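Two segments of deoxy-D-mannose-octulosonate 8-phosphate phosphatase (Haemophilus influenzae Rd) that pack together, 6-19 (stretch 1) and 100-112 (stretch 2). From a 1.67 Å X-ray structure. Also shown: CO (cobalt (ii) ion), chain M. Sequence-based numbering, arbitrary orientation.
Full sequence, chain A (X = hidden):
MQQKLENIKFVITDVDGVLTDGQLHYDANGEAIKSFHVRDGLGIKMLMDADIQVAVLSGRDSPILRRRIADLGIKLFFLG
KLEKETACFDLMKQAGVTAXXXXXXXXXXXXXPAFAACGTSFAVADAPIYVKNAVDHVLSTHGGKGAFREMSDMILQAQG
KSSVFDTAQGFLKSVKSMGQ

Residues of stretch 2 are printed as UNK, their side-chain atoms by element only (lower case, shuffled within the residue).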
# COMPACT_ATOMS: atom_id res chain seq x y z
N GLU A 6 27.38 -19.09 4.62
CA GLU A 6 28.47 -18.85 5.54
C GLU A 6 29.61 -18.03 4.98
O GLU A 6 30.38 -17.42 5.73
CB GLU A 6 29.09 -20.15 5.96
CG GLU A 6 28.72 -20.52 7.36
CD GLU A 6 29.73 -21.49 7.87
OE1 GLU A 6 30.10 -22.36 7.05
OE2 GLU A 6 30.13 -21.40 9.06
N ASN A 7 29.77 -18.05 3.67
CA ASN A 7 30.91 -17.36 3.07
C ASN A 7 30.52 -16.01 2.49
O ASN A 7 31.38 -15.35 1.89
CB ASN A 7 31.53 -18.23 1.97
CG ASN A 7 32.17 -19.53 2.52
OD1 ASN A 7 32.79 -19.53 3.59
ND2 ASN A 7 32.04 -20.61 1.78
N ILE A 8 29.27 -15.57 2.65
CA ILE A 8 28.93 -14.29 2.03
C ILE A 8 29.60 -13.13 2.72
O ILE A 8 29.51 -13.01 3.95
CB ILE A 8 27.38 -14.06 2.02
CG1 ILE A 8 26.76 -15.19 1.15
CG2 ILE A 8 27.04 -12.66 1.47
CD1 ILE A 8 25.24 -15.23 1.07
N LYS A 9 30.26 -12.30 1.92
CA LYS A 9 30.95 -11.11 2.36
C LYS A 9 30.37 -9.85 1.73
O LYS A 9 30.70 -8.75 2.16
CB LYS A 9 32.46 -11.17 2.04
CG LYS A 9 33.16 -12.29 2.79
CD LYS A 9 32.99 -12.19 4.30
CE LYS A 9 33.57 -10.88 4.87
NZ LYS A 9 33.53 -10.98 6.30
N PHE A 10 29.50 -10.02 0.74
CA PHE A 10 28.94 -8.91 -0.01
C PHE A 10 27.53 -9.26 -0.47
O PHE A 10 27.27 -10.34 -0.96
CB PHE A 10 29.85 -8.67 -1.21
CG PHE A 10 29.59 -7.41 -2.00
CD1 PHE A 10 29.19 -6.20 -1.39
CD2 PHE A 10 29.83 -7.43 -3.39
CE1 PHE A 10 29.03 -5.02 -2.18
CE2 PHE A 10 29.68 -6.28 -4.18
CZ PHE A 10 29.27 -5.08 -3.59
N VAL A 11 26.65 -8.30 -0.33
CA VAL A 11 25.26 -8.46 -0.76
C VAL A 11 24.98 -7.30 -1.69
O VAL A 11 25.22 -6.14 -1.34
CB VAL A 11 24.33 -8.34 0.41
CG1 VAL A 11 22.84 -8.22 -0.07
CG2 VAL A 11 24.52 -9.54 1.28
N ILE A 12 24.57 -7.62 -2.91
CA ILE A 12 24.18 -6.59 -3.90
C ILE A 12 22.64 -6.70 -4.01
O ILE A 12 22.08 -7.82 -4.24
CB ILE A 12 24.77 -6.92 -5.29
CG1 ILE A 12 26.28 -6.81 -5.27
CG2 ILE A 12 24.20 -5.94 -6.36
CD1 ILE A 12 26.86 -7.43 -6.53
N THR A 13 21.97 -5.56 -3.92
CA THR A 13 20.53 -5.57 -4.01
C THR A 13 19.97 -4.67 -5.11
O THR A 13 20.38 -3.51 -5.32
CB THR A 13 19.87 -5.18 -2.63
OG1 THR A 13 18.45 -5.28 -2.77
CG2 THR A 13 20.14 -3.77 -2.27
N ASP A 14 19.05 -5.25 -5.88
CA ASP A 14 18.30 -4.50 -6.87
C ASP A 14 17.44 -3.55 -6.02
O ASP A 14 17.28 -3.71 -4.80
CB ASP A 14 17.36 -5.45 -7.66
CG ASP A 14 16.33 -4.71 -8.46
OD1 ASP A 14 16.67 -3.68 -9.06
OD2 ASP A 14 15.18 -5.18 -8.51
N VAL A 15 16.90 -2.50 -6.65
CA VAL A 15 16.06 -1.59 -5.91
C VAL A 15 14.54 -1.76 -6.09
O VAL A 15 13.83 -2.14 -5.17
CB VAL A 15 16.40 -0.07 -6.26
CG1 VAL A 15 15.41 0.88 -5.61
CG2 VAL A 15 17.83 0.22 -5.75
N ASP A 16 14.05 -1.48 -7.29
CA ASP A 16 12.58 -1.53 -7.45
C ASP A 16 12.06 -2.91 -7.43
O ASP A 16 12.49 -3.72 -8.21
CB ASP A 16 12.20 -0.82 -8.75
CG ASP A 16 12.63 0.64 -8.73
OD1 ASP A 16 12.12 1.36 -7.84
OD2 ASP A 16 13.49 1.02 -9.55
N GLY A 17 11.12 -3.20 -6.53
CA GLY A 17 10.57 -4.55 -6.51
C GLY A 17 11.23 -5.41 -5.46
O GLY A 17 10.72 -6.49 -5.13
N VAL A 18 12.38 -4.91 -4.93
CA VAL A 18 13.10 -5.61 -3.89
C VAL A 18 13.12 -4.72 -2.66
O VAL A 18 12.53 -5.07 -1.66
CB VAL A 18 14.52 -5.98 -4.35
CG1 VAL A 18 15.32 -6.57 -3.21
CG2 VAL A 18 14.39 -7.05 -5.46
N LEU A 19 13.74 -3.55 -2.75
CA LEU A 19 13.73 -2.64 -1.59
C LEU A 19 12.42 -1.84 -1.55
O LEU A 19 12.15 -1.15 -0.58
CB LEU A 19 14.90 -1.67 -1.68
CG LEU A 19 16.27 -2.37 -1.60
CD1 LEU A 19 17.34 -1.20 -1.63
CD2 LEU A 19 16.37 -3.16 -0.24
N UNK A 100 31.87 -15.77 -5.80
CA UNK A 100 31.40 -16.81 -4.90
C UNK A 100 31.02 -16.30 -3.54
O UNK A 100 30.19 -16.91 -2.87
c UNK A 100 34.75 -18.85 -4.31
c UNK A 100 33.85 -17.60 -4.44
c UNK A 100 32.42 -17.97 -4.73
o UNK A 100 36.01 -18.75 -4.42
o UNK A 100 34.17 -19.96 -4.10
N UNK A 101 31.60 -15.18 -3.12
CA UNK A 101 31.31 -14.61 -1.79
C UNK A 101 30.22 -13.52 -1.85
O UNK A 101 29.99 -12.81 -0.87
c UNK A 101 35.23 -14.00 -1.00
c UNK A 101 32.58 -13.98 -1.21
o UNK A 101 35.44 -12.81 -1.35
c UNK A 101 33.91 -14.79 -1.38
n UNK A 101 36.14 -14.70 -0.31
N UNK A 102 29.59 -13.36 -3.00
CA UNK A 102 28.56 -12.32 -3.17
C UNK A 102 27.17 -12.92 -3.33
O UNK A 102 27.03 -13.99 -3.94
c UNK A 102 28.85 -11.55 -4.42
o UNK A 102 30.18 -11.03 -4.35
c UNK A 102 27.86 -10.41 -4.60
N UNK A 103 26.15 -12.25 -2.80
CA UNK A 103 24.77 -12.73 -2.95
C UNK A 103 24.00 -11.59 -3.58
O UNK A 103 24.32 -10.45 -3.33
c UNK A 103 24.14 -13.07 -1.61
N UNK A 104 22.96 -11.90 -4.36
CA UNK A 104 22.18 -10.89 -5.07
C UNK A 104 20.71 -11.13 -4.75
O UNK A 104 20.31 -12.26 -4.57
o UNK A 104 19.94 -6.80 -9.49
c UNK A 104 20.36 -9.98 -7.81
c UNK A 104 22.45 -8.79 -7.71
c UNK A 104 21.71 -9.94 -7.39
c UNK A 104 21.88 -7.71 -8.41
c UNK A 104 20.54 -7.82 -8.80
c UNK A 104 19.82 -8.95 -8.49
c UNK A 104 22.29 -11.06 -6.58
N UNK A 105 19.92 -10.07 -4.74
CA UNK A 105 18.49 -10.25 -4.50
C UNK A 105 17.76 -9.43 -5.55
O UNK A 105 18.01 -8.23 -5.67
c UNK A 105 16.51 -9.99 -2.88
c UNK A 105 16.05 -9.82 -1.37
c UNK A 105 18.07 -9.85 -3.01
c UNK A 105 18.71 -8.50 -2.56
N UNK A 106 16.85 -10.07 -6.29
CA UNK A 106 16.20 -9.34 -7.38
C UNK A 106 14.78 -9.80 -7.50
O UNK A 106 14.32 -10.67 -6.72
N UNK A 107 14.08 -9.18 -8.43
CA UNK A 107 12.64 -9.53 -8.62
C UNK A 107 12.21 -9.72 -10.07
O UNK A 107 11.07 -10.12 -10.29
o UNK A 107 10.77 -6.59 -9.32
c UNK A 107 11.73 -8.44 -8.08
c UNK A 107 11.80 -7.15 -8.91
o UNK A 107 12.91 -6.67 -9.16
N UNK A 108 13.06 -9.37 -11.03
CA UNK A 108 12.59 -9.43 -12.43
C UNK A 108 13.61 -9.90 -13.44
O UNK A 108 14.77 -10.20 -13.09
o UNK A 108 10.42 -7.00 -14.28
c UNK A 108 10.93 -8.10 -13.91
o UNK A 108 10.57 -9.23 -14.33
c UNK A 108 12.03 -8.02 -12.84
N UNK A 109 13.17 -9.94 -14.71
CA UNK A 109 14.02 -10.42 -15.81
C UNK A 109 15.36 -9.75 -15.87
O UNK A 109 16.37 -10.43 -16.15
c UNK A 109 13.28 -10.26 -17.16
o UNK A 109 12.03 -10.97 -17.07
N UNK A 110 15.37 -8.44 -15.63
CA UNK A 110 16.61 -7.66 -15.65
C UNK A 110 17.63 -8.26 -14.69
O UNK A 110 18.80 -8.10 -14.91
c UNK A 110 17.57 -5.23 -15.71
c UNK A 110 15.05 -5.60 -15.76
c UNK A 110 16.39 -6.14 -15.21
N UNK A 111 17.19 -8.92 -13.62
CA UNK A 111 18.15 -9.45 -12.67
C UNK A 111 18.68 -10.85 -13.01
O UNK A 111 19.61 -11.34 -12.35
o UNK A 111 17.71 -7.21 -10.89
c UNK A 111 17.51 -9.49 -11.28
o UNK A 111 15.71 -8.06 -10.65
c UNK A 111 16.93 -8.17 -10.91
N UNK A 112 18.09 -11.49 -14.01
CA UNK A 112 18.54 -12.83 -14.37
C UNK A 112 20.09 -12.89 -14.59
O UNK A 112 20.73 -13.84 -14.11
c UNK A 112 17.77 -13.32 -15.61
c UNK A 112 15.54 -14.05 -16.53
c UNK A 112 16.30 -13.64 -15.22
c UNK A 112 16.23 -14.77 -14.22
CO CO M . 13.57 -4.83 -9.72
O HOH W 1 14.47 -2.89 -10.16
O HOH W 2 11.75 -4.47 -10.69
O HOH W 3 14.61 -5.63 -11.40

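Position 100 carries three side-chain carbons in a row, the last bearing two oxygens: a carboxylate on a three-carbon chain, Glu100, exposed and out of contact with stretch 1. Position 101 has the same three carbons, but the last holds one oxygen and one nitrogen, an amide; its CB lies 3.6 Å from Asn7 O. It is Gln101, and its backbone O does the real work, accepting from Lys9 N at 2.8 Å and, less directly, from Phe10 N at 3.3 Å.

At position 102 one carbon carries an oxygen and a carbon; the oxygen lies 3.7 Å from Phe10 CD2, at the ring edge, and the carbon 3.7 Å from Ile12 CD1. This is Thr102. Position 103 has a single side-chain carbon, packed 3.6 Å from Ile8 CD1: Ala103. Its backbone is used on both ends, Ala103 N donating to Phe10 O and Ile12 N donating to Ala103 O, each at 2.9 Å.

Position 104 shows one carbon, then a six-carbon ring bearing an oxygen, with a ring carbon 3.6 Å from Ile12 CG2; this is Tyr104. Position 105 has four carbons forked at the first, one arm two carbons long; the first carbon of that arm packs 3.6 Å from Val18 CG1, and the short arm approaches Thr13 OG1 at 3.2 Å. This is Ile105. Position 106 has no side-chain atoms, and its bare backbone C is 3.4 Å from Val18 CG2; it is Gly106.

Position 107 has two carbons, the second with two oxygens, one of them 2.8 Å from Asp14 OD2. It is Asp107, and that short approach is no hydrogen bond: Asp107 OD2 and Asp14 OD2 each bind the cobalt at 2.0 Å. Position 108 repeats the two carbons and two oxygens but touches nothing on stretch 1: Asp108. Position 109, one carbon then one oxygen, is Ser109; position 110, three carbons forked at the first, is Val110. Neither makes contact.

Position 111 is again two carbons ending in two oxygens, one of them 3.6 Å from Asp14 OD2, a close approach of like charges, so Asp111. Its OD1 accepts from Tyr104 OH at 2.7 Å, and its OD2 accepts from Asp107 N and Asp108 N, both at 3.0 Å. A CB on Gly106 would come within 2.6 Å of Asp111 CG, so the glycine leaves room for this carboxylate. Position 112, four carbons forked at the second, is Leu112, out of reach.

The rule is a parallel strand pair that delivers ligands from its C-terminal ends. Backbone bonds set the register, Ile105 N to Ile12 O and Asp14 N to Ile105 O, both 3.2 Å, while side chains alternate: Phe10, Thr102, Ile12 and Tyr104 share one face, Val11, Ala103, Thr13 and Ile105 the other. Near those ends, cobalt joins Asp14 OD2, Asp107 OD2 and Asp16 O, with three waters completing six ligands; the cobalt CO to Asp16 O distance is 2.2 Å. Gly17's own backbone angles call for glycine, since a CB would jam against Asp16 O; it would also lie 2.0 Å from Asp107 OD1.

Stretch 2, residues 100-112: EQTAYIGDDSVDL
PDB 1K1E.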